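Local coordinates for protein putative carbohydrate-active enzyme (Uncultured organism, PDB 5WH8) that probably hydrolyses O-glycosidic bonds, as the glycoside hydrolase family 5 cellulase domain of a larger multi-modular protein, at residues 62-67 with 146-151; 169-174 with 178-183; 189-194 with 224-229. All blocks are in the same frame, centred on the assembly; numbering follows the deposited sequence.

Contact 1: 62-67 with 146-151; sequences IFRLAI and ICNEPN
Arg-64 runs the end of its guanidinium group against the amide oxygen of Asn-148, and this is the whole of the contact between strand 62-67 and the loop 146-151. The NH2 of Arg-64 donates to OD1 of Asn-148 over 2.8 Å. With an N-H...O angle of 133° the bond is noticeably bent. The oxygen lies at the guanidinium edge, close to its plane, yet the donor stands above the amide carbonyl plane, 36° out of it, and the guanidinium and amide planes are turned steeply against each other. Extended from CG to NE, and with chi1 at 173°, the Arg-64 chain carries the charged group straight from the strand across to the loop; the asparagine side chain meets it at about a right angle.

The setting is the (beta/alpha)8 barrel of family 5. Strand 62-68 is its second strand, and Asn-148 to Pro-150, just past the fourth, spell the Asn-Glu-Pro signature. In family relatives the glutamate of this motif is the acid/base, so Glu-149 probably holds that position; its OE2 lies 6.2 Å from NH2 of Arg-64, not in contact.

Arg-64 is buried, and several groups share its guanidinium: NE forms a salt bridge with Glu-145, while NH1 pairs with Glu-237 and also bonds Ser-35. Asn-148 is fixed at both ends of its amide, since ND2 donates to the carbonyl of Val-110. With both nitrogen and oxygen engaged, that amide can hardly flip. Farther along the loop, ND2 of Asn-151 donates to the backbone O of Glu-149 at 2.9 Å, the acceptor lying in the plane of the Asn-151 amide, tying the chain together across Pro-150.

Contact 2: 169-174 with 178-183; sequences PVIRKN and KIIICG. With EDO (1,2-ethanediol), chain B.
Ile-171 and Ile-180 point at each other tip to tip, CG2 of Ile-171 meeting CD1 of Ile-180 at 3.8 Å. CD1 of Ile-180 also faces Arg-172, which arrives from the opposite direction: it sits over one face of the guanidinium, 3.7 Å from NE of Arg-172. The arginine reaches this place because its chain bends at chi2 (-75°), swinging the charged end from the helix toward the strand. NH2 of Arg-172 donates to O of Lys-178 over 3.0 Å, approaching nearly along the C=O axis, with an N-H...O angle of 145°. A water doubles the link, accepting from NE of Arg-172 at 2.7 Å and donating to O of Lys-178 at 2.9 Å.

These residues lie in the beta-alpha-beta unit of strand 142-145, helix 157-172 and strand 180-182, where the chain turns from the helix end back into the barrel. NH1 of Arg-172 has its own partner, the carbonyl of Asp-202 ahead of the next strand. N of Ile-179 donates to O1 of a 1,2-ethanediol, probably from the crystallisation liquor, at 2.9 Å. Two bonds on one carbonyl probably fix the chain entering strand 180-182 against the helix end, a methyl covering one guanidinium face.

Contact 3: 189-194 with 224-229; sequences QDVDLA and QVAINK
Asp-192 and Ala-226 bury the most surface here, about 50 Å² each, with Val-191 next. The backbones come very near at this point: CA of Asp-192 and CA of Ala-226 are 4.6 Å apart, an approach that the small alanine side chain permits. Ala-226 directs its CB into the neighbouring turn, where it lies 3.5 Å from the carbonyl O of Val-191 and 3.8 Å from CG2 of the same residue. With chi1 at -69°, that branch of the valine falls between its backbone N and carbonyl carbon, which sets it beside CB of Ala-226.

Asp-192 contributes its aliphatic part. Its CB rests 3.8 Å from CG1 of Val-225, and the carboxylate is carried away from the contact, where OD1 forms a salt bridge with Lys-222, one turn earlier on helix 217-228. The same lysine also pairs with Asp-190, so two acidic side chains from 189-194 are drawn to one cation of the facing helix.

In the barrel, the short helix 191-194 belongs to the connection following strand 180-182, and helix 217-228 is the outer helix between strands 204-211 and 233-239. Val-191 reaches inward to Leu-233, at the start of the latter strand. Within the helix, NE2 of Gln-224 donates to OD1 of Asn-228 over 3.1 Å.

No hydrogen bond joins 189-194 to 224-229. Van der Waals packing of Ala-226 CB on Val-191 and of Asp-192 CB on Val-225 joins the two, and the salt bridges to Lys-222, just before 224-229, probably add an electrostatic component.

Overall arrangement
Along the chain the three contacts come in series, within one eight-stranded parallel barrel. Contact 1 is deepest, about 6 Å from the chain centre, and spans the barrel interior from the second strand to the loop after the fourth. Contact 2 lies 14 Å away, centre to centre, and shares the sheet: Ile-146 N probably bonds Ile-181 O, and Ile-146 packs on Ile-171 and Ile-180. Contact 3 sits at the outer layer, 19 Å and 20 Å from the centres of the other two, touching neither. Together they run from polar interior through strand-helix packing to helix-helix contact, and contact 1 alone includes the residue that is the probable acid/base.

Contact 1: 62-67 with 146-151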
loop_
_atom_site.group_PDB
_atom_site.type_symbol
_atom_site.label_atom_id
_atom_site.label_comp_id
_atom_site.label_asym_id
_atom_site.label_seq_id
_atom_site.Cartn_x
_atom_site.Cartn_y
_atom_site.Cartn_z
ATOM N N ILE A 62 3.222 6.212 -6.040
ATOM C CA ILE A 62 2.103 5.389 -5.589
ATOM C C ILE A 62 1.503 6.006 -4.302
ATOM O O ILE A 62 2.241 6.572 -3.467
ATOM C CB ILE A 62 2.578 3.925 -5.355
ATOM C CG1 ILE A 62 1.408 3.003 -4.962
ATOM C CG2 ILE A 62 3.707 3.865 -4.340
ATOM C CD1 ILE A 62 1.787 1.537 -5.180
ATOM N N PHE A 63 0.177 5.921 -4.155
ATOM C CA PHE A 63 -0.525 6.341 -2.947
ATOM C C PHE A 63 -1.404 5.201 -2.474
ATOM O O PHE A 63 -2.037 4.534 -3.274
ATOM C CB PHE A 63 -1.396 7.604 -3.192
ATOM C CG PHE A 63 -1.853 8.271 -1.921
ATOM C CD1 PHE A 63 -0.971 8.956 -1.110
ATOM C CD2 PHE A 63 -3.167 8.163 -1.508
ATOM C CE1 PHE A 63 -1.375 9.520 0.082
ATOM C CE2 PHE A 63 -3.585 8.736 -0.315
ATOM C CZ PHE A 63 -2.702 9.426 0.472
ATOM N N ARG A 64 -1.461 4.999 -1.166
ATOM C CA ARG A 64 -2.248 3.917 -0.574
ATOM C C ARG A 64 -3.429 4.477 0.220
ATOM O O ARG A 64 -3.259 5.337 1.076
ATOM C CB ARG A 64 -1.334 3.062 0.313
ATOM C CG ARG A 64 -2.024 1.982 1.138
ATOM C CD ARG A 64 -0.947 1.288 1.911
ATOM N NE ARG A 64 -1.264 0.085 2.676
ATOM C CZ ARG A 64 -1.228 -0.021 4.005
ATOM N NH1 ARG A 64 -1.053 1.028 4.803
ATOM N NH2 ARG A 64 -1.402 -1.206 4.550
ATOM N N LEU A 65 -4.615 3.945 -0.086
ATOM C CA LEU A 65 -5.858 4.305 0.567
ATOM C C LEU A 65 -6.133 3.285 1.668
ATOM O O LEU A 65 -6.590 2.176 1.404
ATOM C CB LEU A 65 -7.011 4.351 -0.460
ATOM C CG LEU A 65 -6.820 5.274 -1.658
ATOM C CD1 LEU A 65 -7.958 5.050 -2.624
ATOM C CD2 LEU A 65 -6.744 6.716 -1.263
ATOM N N ALA A 66 -5.838 3.680 2.899
ATOM C CA ALA A 66 -6.047 2.811 4.058
ATOM C C ALA A 66 -7.495 2.916 4.515
ATOM O O ALA A 66 -7.870 3.872 5.198
ATOM C CB ALA A 66 -5.107 3.196 5.193
ATOM N N ILE A 67 -8.286 1.920 4.125
ATOM C CA ILE A 67 -9.719 1.888 4.392
ATOM C C ILE A 67 -9.959 1.042 5.643
ATOM O O ILE A 67 -10.076 -0.173 5.565
ATOM C CB ILE A 67 -10.468 1.327 3.173
ATOM C CG1 ILE A 67 -10.207 2.209 1.949
ATOM C CG2 ILE A 67 -11.972 1.240 3.430
ATOM C CD1 ILE A 67 -10.141 1.434 0.685
ATOM N N ILE A 146 -5.815 -6.912 -0.020
ATOM C CA ILE A 146 -7.074 -7.510 0.433
ATOM C C ILE A 146 -7.211 -7.635 1.976
ATOM O O ILE A 146 -8.341 -7.837 2.457
ATOM C CB ILE A 146 -7.309 -8.905 -0.267
ATOM C CG1 ILE A 146 -6.114 -9.850 -0.058
ATOM C CG2 ILE A 146 -7.595 -8.707 -1.755
ATOM C CD1 ILE A 146 -6.420 -11.336 -0.424
ATOM N N CYS A 147 -6.113 -7.529 2.729
ATOM C CA CYS A 147 -6.146 -7.544 4.213
ATOM C C CYS A 147 -4.836 -7.035 4.843
ATOM O O CYS A 147 -3.900 -7.789 5.067
ATOM C CB CYS A 147 -6.456 -8.959 4.759
ATOM S SG CYS A 147 -5.438 -10.307 4.104
ATOM N N ASN A 148 -4.818 -5.751 5.174
ATOM C CA ASN A 148 -3.642 -5.058 5.744
ATOM C C ASN A 148 -2.705 -5.872 6.673
ATOM O O ASN A 148 -1.563 -6.211 6.291
ATOM C CB ASN A 148 -4.172 -3.825 6.498
ATOM C CG ASN A 148 -3.112 -3.105 7.316
ATOM O OD1 ASN A 148 -2.053 -2.754 6.806
ATOM N ND2 ASN A 148 -3.411 -2.862 8.595
ATOM N N GLU A 149 -3.163 -6.133 7.896
ATOM C CA GLU A 149 -2.353 -6.795 8.941
ATOM C C GLU A 149 -3.147 -7.845 9.713
ATOM O O GLU A 149 -3.698 -7.561 10.785
ATOM C CB GLU A 149 -1.781 -5.777 9.945
ATOM C CG GLU A 149 -0.612 -4.989 9.356
ATOM C CD GLU A 149 -0.024 -3.979 10.321
ATOM O OE1 GLU A 149 -0.503 -3.864 11.473
ATOM O OE2 GLU A 149 0.948 -3.283 9.946
ATOM N N PRO A 150 -3.215 -9.081 9.182
ATOM C CA PRO A 150 -3.713 -10.195 9.994
ATOM C C PRO A 150 -2.912 -10.265 11.287
ATOM O O PRO A 150 -1.704 -10.059 11.251
ATOM C CB PRO A 150 -3.481 -11.424 9.094
ATOM C CG PRO A 150 -3.458 -10.863 7.706
ATOM C CD PRO A 150 -2.751 -9.538 7.866
ATOM N N ASN A 151 -3.568 -10.498 12.407
ATOM C CA ASN A 151 -2.866 -10.569 13.684
ATOM C C ASN A 151 -3.699 -11.267 14.741
ATOM O O ASN A 151 -4.928 -11.352 14.650
ATOM C CB ASN A 151 -2.448 -9.166 14.171
ATOM C CG ASN A 151 -3.628 -8.289 14.580
ATOM O OD1 ASN A 151 -4.025 -8.260 15.755
ATOM N ND2 ASN A 151 -4.181 -7.550 13.613
#

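Contact 2: 169-174 with 178-183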
loop_
_atom_site.group_PDB
_atom_site.type_symbol
_atom_site.label_atom_id
_atom_site.label_comp_id
_atom_site.label_asym_id
_atom_site.label_seq_id
_atom_site.Cartn_x
_atom_site.Cartn_y
_atom_site.Cartn_z
ATOM N N PRO A 169 -11.112 -15.222 -5.794
ATOM C CA PRO A 169 -11.993 -15.581 -6.922
ATOM C C PRO A 169 -13.058 -14.525 -7.244
ATOM O O PRO A 169 -13.482 -14.392 -8.401
ATOM C CB PRO A 169 -12.644 -16.892 -6.449
ATOM C CG PRO A 169 -11.635 -17.478 -5.500
ATOM C CD PRO A 169 -11.081 -16.269 -4.761
ATOM N N VAL A 170 -13.501 -13.798 -6.231
ATOM C CA VAL A 170 -14.489 -12.735 -6.408
ATOM C C VAL A 170 -13.874 -11.578 -7.195
ATOM O O VAL A 170 -14.522 -10.975 -8.054
ATOM C CB VAL A 170 -15.009 -12.250 -5.047
ATOM C CG1 VAL A 170 -15.868 -11.007 -5.185
ATOM C CG2 VAL A 170 -15.787 -13.370 -4.343
ATOM N N ILE A 171 -12.617 -11.278 -6.905
ATOM C CA ILE A 171 -11.908 -10.243 -7.650
ATOM C C ILE A 171 -11.619 -10.690 -9.098
ATOM O O ILE A 171 -11.867 -9.957 -10.053
ATOM C CB ILE A 171 -10.581 -9.875 -6.927
ATOM C CG1 ILE A 171 -10.900 -9.129 -5.624
ATOM C CG2 ILE A 171 -9.655 -9.065 -7.854
ATOM C CD1 ILE A 171 -9.641 -8.827 -4.774
ATOM N N ARG A 172 -11.109 -11.904 -9.251
ATOM C CA ARG A 172 -10.598 -12.359 -10.540
ATOM C C ARG A 172 -11.717 -12.665 -11.540
ATOM O O ARG A 172 -11.480 -12.627 -12.743
ATOM C CB ARG A 172 -9.696 -13.583 -10.335
ATOM C CG ARG A 172 -8.355 -13.249 -9.655
ATOM C CD ARG A 172 -7.418 -12.565 -10.649
ATOM N NE ARG A 172 -6.285 -11.809 -10.094
ATOM C CZ ARG A 172 -5.087 -12.313 -9.830
ATOM N NH1 ARG A 172 -4.839 -13.615 -9.980
ATOM N NH2 ARG A 172 -4.146 -11.511 -9.354
ATOM N N LYS A 173 -12.933 -12.909 -11.068
ATOM C CA LYS A 173 -14.042 -13.091 -12.017
ATOM C C LYS A 173 -14.354 -11.774 -12.746
ATOM O O LYS A 173 -14.869 -11.789 -13.863
ATOM C CB LYS A 173 -15.291 -13.624 -11.319
ATOM C CG LYS A 173 -16.074 -12.635 -10.515
ATOM C CD LYS A 173 -17.415 -13.209 -10.110
ATOM C CE LYS A 173 -18.109 -12.336 -9.092
ATOM N NZ LYS A 173 -18.660 -11.104 -9.697
ATOM N N ASN A 174 -14.040 -10.642 -12.111
ATOM C CA ASN A 174 -14.249 -9.309 -12.695
ATOM C C ASN A 174 -13.003 -8.696 -13.351
ATOM O O ASN A 174 -13.106 -7.969 -14.354
ATOM C CB ASN A 174 -14.729 -8.332 -11.628
ATOM C CG ASN A 174 -16.067 -8.709 -11.037
ATOM O OD1 ASN A 174 -16.986 -9.121 -11.755
ATOM N ND2 ASN A 174 -16.195 -8.554 -9.725
ATOM N N LYS A 178 -5.108 -7.865 -12.571
ATOM C CA LYS A 178 -4.647 -6.829 -11.633
ATOM C C LYS A 178 -3.879 -7.471 -10.474
ATOM O O LYS A 178 -4.225 -8.559 -10.042
ATOM C CB LYS A 178 -5.862 -6.047 -11.140
ATOM C CG LYS A 178 -5.682 -4.523 -10.987
ATOM C CD LYS A 178 -5.248 -3.835 -12.257
ATOM C CE LYS A 178 -6.225 -4.001 -13.408
ATOM N NZ LYS A 178 -7.549 -3.343 -13.157
ATOM N N ILE A 179 -2.798 -6.839 -10.010
ATOM C CA ILE A 179 -2.035 -7.368 -8.873
ATOM C C ILE A 179 -2.844 -7.342 -7.579
ATOM O O ILE A 179 -3.491 -6.338 -7.248
ATOM C CB ILE A 179 -0.729 -6.595 -8.662
ATOM C CG1 ILE A 179 0.134 -6.705 -9.920
ATOM C CG2 ILE A 179 0.037 -7.101 -7.402
ATOM C CD1 ILE A 179 1.460 -6.002 -9.843
ATOM N N ILE A 180 -2.823 -8.483 -6.888
ATOM C CA ILE A 180 -3.402 -8.629 -5.554
ATOM C C ILE A 180 -2.256 -8.795 -4.572
ATOM O O ILE A 180 -1.315 -9.563 -4.829
ATOM C CB ILE A 180 -4.368 -9.840 -5.473
ATOM C CG1 ILE A 180 -5.578 -9.564 -6.367
ATOM C CG2 ILE A 180 -4.804 -10.111 -4.042
ATOM C CD1 ILE A 180 -6.493 -10.749 -6.594
ATOM N N ILE A 181 -2.298 -8.033 -3.476
ATOM C CA ILE A 181 -1.254 -8.077 -2.436
ATOM C C ILE A 181 -1.904 -8.663 -1.192
ATOM O O ILE A 181 -2.892 -8.110 -0.695
ATOM C CB ILE A 181 -0.661 -6.682 -2.093
ATOM C CG1 ILE A 181 -0.226 -5.924 -3.347
ATOM C CG2 ILE A 181 0.540 -6.835 -1.103
ATOM C CD1 ILE A 181 0.132 -4.445 -3.125
ATOM N N CYS A 182 -1.350 -9.766 -0.697
ATOM C CA CYS A 182 -1.945 -10.537 0.388
ATOM C C CYS A 182 -1.177 -10.410 1.685
ATOM O O CYS A 182 0.015 -10.730 1.727
ATOM C CB CYS A 182 -2.005 -12.022 0.000
ATOM S SG CYS A 182 -2.874 -13.074 1.229
ATOM N N GLY A 183 -1.862 -9.970 2.748
ATOM C CA GLY A 183 -1.271 -9.825 4.064
ATOM C C GLY A 183 -0.821 -11.154 4.638
ATOM O O GLY A 183 -1.231 -12.219 4.152
HETATM C C1 EDO B . -1.608 -3.532 -11.740
HETATM O O1 EDO B . -2.248 -4.046 -10.584
HETATM C C2 EDO B . -0.904 -2.238 -11.384
HETATM O O2 EDO B . -0.412 -1.670 -12.587
HETATM O O HOH W 1 -7.049 -9.174 -10.045
#

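Contact 3: 189-194 with 224-229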
loop_
_atom_site.group_PDB
_atom_site.type_symbol
_atom_site.label_atom_id
_atom_site.label_comp_id
_atom_site.label_asym_id
_atom_site.label_seq_id
_atom_site.Cartn_x
_atom_site.Cartn_y
_atom_site.Cartn_z
ATOM N N GLN A 189 4.224 -9.896 9.141
ATOM C CA GLN A 189 5.631 -10.269 9.314
ATOM C C GLN A 189 5.948 -11.650 8.759
ATOM O O GLN A 189 7.057 -11.870 8.275
ATOM C CB GLN A 189 6.029 -10.214 10.793
ATOM C CG GLN A 189 6.024 -8.782 11.351
ATOM C CD GLN A 189 6.153 -8.715 12.863
ATOM O OE1 GLN A 189 6.663 -9.638 13.500
ATOM N NE2 GLN A 189 5.646 -7.644 13.443
ATOM N N ASP A 190 4.993 -12.572 8.834
ATOM C CA ASP A 190 5.299 -14.007 8.638
ATOM C C ASP A 190 5.242 -14.433 7.150
ATOM O O ASP A 190 4.591 -15.416 6.765
ATOM C CB ASP A 190 4.359 -14.868 9.498
ATOM C CG ASP A 190 4.611 -14.707 11.003
ATOM O OD1 ASP A 190 5.667 -14.173 11.422
ATOM O OD2 ASP A 190 3.723 -15.092 11.792
ATOM N N VAL A 191 5.961 -13.695 6.323
ATOM C CA VAL A 191 6.068 -14.019 4.918
ATOM C C VAL A 191 6.774 -15.366 4.734
ATOM O O VAL A 191 6.489 -16.067 3.764
ATOM C CB VAL A 191 6.803 -12.875 4.135
ATOM C CG1 VAL A 191 5.910 -11.637 4.089
ATOM C CG2 VAL A 191 8.150 -12.523 4.763
ATOM N N ASP A 192 7.681 -15.711 5.653
ATOM C CA ASP A 192 8.377 -16.995 5.580
ATOM C C ASP A 192 7.439 -18.167 5.808
ATOM O O ASP A 192 7.674 -19.257 5.271
ATOM C CB ASP A 192 9.535 -17.051 6.577
ATOM C CG ASP A 192 9.128 -16.750 8.007
ATOM O OD1 ASP A 192 8.376 -15.786 8.255
ATOM O OD2 ASP A 192 9.595 -17.474 8.918
ATOM N N LEU A 193 6.386 -17.961 6.595
ATOM C CA LEU A 193 5.400 -19.017 6.809
ATOM C C LEU A 193 4.440 -19.129 5.628
ATOM O O LEU A 193 4.045 -20.222 5.251
ATOM C CB LEU A 193 4.633 -18.768 8.107
ATOM C CG LEU A 193 5.496 -18.672 9.361
ATOM C CD1 LEU A 193 4.646 -18.517 10.615
ATOM C CD2 LEU A 193 6.444 -19.855 9.474
ATOM N N ALA A 194 4.066 -18.001 5.027
ATOM C CA ALA A 194 3.295 -18.050 3.803
ATOM C C ALA A 194 4.041 -18.822 2.698
ATOM O O ALA A 194 3.429 -19.542 1.895
ATOM C CB ALA A 194 2.958 -16.639 3.346
ATOM N N GLN A 224 13.938 -12.764 3.749
ATOM C CA GLN A 224 14.853 -13.429 2.810
ATOM C C GLN A 224 14.472 -14.895 2.603
ATOM O O GLN A 224 14.646 -15.420 1.489
ATOM C CB GLN A 224 16.316 -13.331 3.276
ATOM C CG GLN A 224 17.324 -13.748 2.204
ATOM C CD GLN A 224 17.299 -12.800 1.043
ATOM O OE1 GLN A 224 17.415 -11.591 1.245
ATOM N NE2 GLN A 224 17.111 -13.323 -0.170
ATOM N N VAL A 225 13.989 -15.573 3.653
ATOM C CA VAL A 225 13.461 -16.938 3.484
ATOM C C VAL A 225 12.340 -16.943 2.435
ATOM O O VAL A 225 12.329 -17.769 1.528
ATOM C CB VAL A 225 12.942 -17.557 4.824
ATOM C CG1 VAL A 225 12.231 -18.905 4.563
ATOM C CG2 VAL A 225 14.088 -17.721 5.825
ATOM N N ALA A 226 11.401 -16.001 2.539
ATOM C CA ALA A 226 10.310 -15.924 1.569
ATOM C C ALA A 226 10.784 -15.653 0.150
ATOM O O ALA A 226 10.293 -16.260 -0.804
ATOM C CB ALA A 226 9.299 -14.843 1.988
ATOM N N ILE A 227 11.711 -14.720 -0.008
ATOM C CA ILE A 227 12.287 -14.425 -1.305
ATOM C C ILE A 227 12.994 -15.656 -1.896
ATOM O O ILE A 227 12.814 -15.980 -3.071
ATOM C CB ILE A 227 13.274 -13.250 -1.221
ATOM C CG1 ILE A 227 12.534 -11.965 -0.814
ATOM C CG2 ILE A 227 14.022 -13.069 -2.584
ATOM C CD1 ILE A 227 13.468 -10.816 -0.444
ATOM N N ASN A 228 13.769 -16.348 -1.071
ATOM C CA ASN A 228 14.490 -17.522 -1.546
ATOM C C ASN A 228 13.556 -18.650 -1.951
ATOM O O ASN A 228 13.891 -19.458 -2.844
ATOM C CB ASN A 228 15.482 -17.990 -0.475
ATOM C CG ASN A 228 16.668 -17.043 -0.322
ATOM O OD1 ASN A 228 16.979 -16.233 -1.216
ATOM N ND2 ASN A 228 17.349 -17.148 0.791
ATOM N N LYS A 229 12.376 -18.699 -1.339
ATOM C CA LYS A 229 11.344 -19.669 -1.694
ATOM C C LYS A 229 10.389 -19.194 -2.818
ATOM O O LYS A 229 9.402 -19.868 -3.123
ATOM C CB LYS A 229 10.543 -20.034 -0.448
ATOM C CG LYS A 229 11.402 -20.820 0.560
ATOM C CD LYS A 229 10.600 -21.339 1.727
ATOM C CE LYS A 229 9.640 -22.454 1.312
ATOM N NZ LYS A 229 10.340 -23.652 0.769
#